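Local coordinates for protein TssK (Serratia sp. FS14, PDB 5Y0E) that forms trimers that build part of the type VI secretion system baseplate and probably link it to the membrane complex of the apparatus, at the interface of chains A and B. Numbering follows the deposited sequence. Chains: chain A/B, TssK.

The interface of chains A and B. Residues chain A 17, 20, 24; chain B 7, 9, 15, 20, 23.
A:Phe20 lies over the indole of B:Trp9, its ring stacked on the six-membered ring with centroids 4.3 Å apart and planes 19° from parallel. The overlap is offset toward the rim of the phenyl, and A:Phe20 CD2 comes within 3.4 Å of B:Trp9 CZ3. Behind the ring, the CB methylene of A:Phe20 sits over the five-membered ring, 3.4 Å from its centroid, in a CH-pi contact. With CG anti to the carbonyl carbon (chi1 -59°), the phenyl extends from this methylene across the six-membered ring, and one residue covers both halves of the indole. Within chain B, CG1 of B:Val7, a branched aliphatic group suited to back a flat ring, packs 3.5 Å above the opposite face, and the indole is sandwiched.

Other apolar groups close on the rim of A:Phe20, needing no polar partner there. B:Phe20 presents an aromatic edge, its CE1 in the plane of that ring and 3.4 Å from A:Phe20 CE2, while the branched tip of B:Leu15 meets it tip to tip, B:Leu15 CD2 to A:Phe20 CZ at 3.9 Å.

At the polar edge of the indole, B:Trp9 NE1 donates a hydrogen bond to the carboxylate oxygen OE2 of A:Glu24 (3.2 Å, 156° at H). The oxygen lies nearly in the indole plane but is approached from above the carboxylate plane, which suggests a modest bond. Glutamate's extended chain carries the acceptor from helix 17-37 to the indole edge.

This contact between two copies of one protein, not exactly two-fold, fastens the N-terminal segment and start of helix 17-37 of chain B to helix 17-37 of chain A, probably helping to hold the TssK trimer together.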
# COMPACT_ATOMS: atom_id res chain seq x y z
N PRO A 17 -22.05 4.41 -44.16
CA PRO A 17 -21.73 4.95 -42.84
C PRO A 17 -21.54 3.86 -41.82
O PRO A 17 -20.71 3.95 -40.96
CB PRO A 17 -22.96 5.78 -42.51
CG PRO A 17 -23.66 5.99 -43.79
CD PRO A 17 -23.39 4.78 -44.59
N PHE A 20 -17.93 2.64 -40.78
CA PHE A 20 -17.21 3.42 -39.83
C PHE A 20 -17.82 3.34 -38.46
O PHE A 20 -17.14 3.33 -37.48
CB PHE A 20 -17.15 4.85 -40.29
CG PHE A 20 -16.49 5.00 -41.60
CD1 PHE A 20 -17.18 4.77 -42.76
CD2 PHE A 20 -15.18 5.35 -41.69
CE1 PHE A 20 -16.58 4.89 -43.97
CE2 PHE A 20 -14.57 5.48 -42.90
CZ PHE A 20 -15.28 5.25 -44.04
N GLU A 24 -15.80 1.91 -35.17
CA GLU A 24 -15.57 2.61 -33.92
C GLU A 24 -16.12 1.81 -32.75
O GLU A 24 -15.50 1.74 -31.68
CB GLU A 24 -16.18 4.02 -33.97
CG GLU A 24 -15.30 5.03 -34.73
CD GLU A 24 -15.83 6.47 -34.80
OE1 GLU A 24 -15.02 7.41 -34.86
OE2 GLU A 24 -17.07 6.67 -34.80
N VAL B 7 -16.41 11.41 -34.37
CA VAL B 7 -16.91 11.79 -35.69
C VAL B 7 -18.26 11.14 -35.90
O VAL B 7 -18.47 9.98 -35.54
CB VAL B 7 -15.90 11.36 -36.77
CG1 VAL B 7 -16.48 11.51 -38.15
CG2 VAL B 7 -14.62 12.13 -36.62
N TRP B 9 -20.78 9.86 -38.79
CA TRP B 9 -20.71 9.43 -40.17
C TRP B 9 -22.14 9.34 -40.70
O TRP B 9 -22.90 8.47 -40.28
CB TRP B 9 -19.99 8.09 -40.29
CG TRP B 9 -18.72 8.01 -39.49
CD1 TRP B 9 -18.61 7.68 -38.19
CD2 TRP B 9 -17.39 8.25 -39.96
NE1 TRP B 9 -17.30 7.70 -37.81
CE2 TRP B 9 -16.53 8.05 -38.88
CE3 TRP B 9 -16.85 8.61 -41.19
CZ2 TRP B 9 -15.16 8.20 -38.98
CZ3 TRP B 9 -15.49 8.76 -41.29
CH2 TRP B 9 -14.66 8.55 -40.20
N LEU B 15 -16.40 11.78 -47.87
CA LEU B 15 -15.24 11.54 -47.05
C LEU B 15 -14.10 12.40 -47.43
O LEU B 15 -13.80 12.57 -48.57
CB LEU B 15 -14.79 10.10 -47.19
CG LEU B 15 -15.81 9.07 -46.82
CD1 LEU B 15 -15.44 7.80 -47.53
CD2 LEU B 15 -15.76 8.86 -45.33
N PHE B 20 -10.95 10.83 -41.06
CA PHE B 20 -10.06 9.86 -40.47
C PHE B 20 -9.11 10.51 -39.48
O PHE B 20 -8.85 9.96 -38.41
CB PHE B 20 -9.29 9.13 -41.57
CG PHE B 20 -10.18 8.61 -42.64
CD1 PHE B 20 -10.75 7.37 -42.54
CD2 PHE B 20 -10.47 9.38 -43.75
CE1 PHE B 20 -11.59 6.90 -43.51
CE2 PHE B 20 -11.30 8.92 -44.72
CZ PHE B 20 -11.86 7.67 -44.61
N ALA B 23 -11.11 11.13 -36.46
CA ALA B 23 -11.50 9.88 -35.83
C ALA B 23 -10.32 9.19 -35.18
O ALA B 23 -10.51 8.39 -34.26
CB ALA B 23 -12.14 8.95 -36.84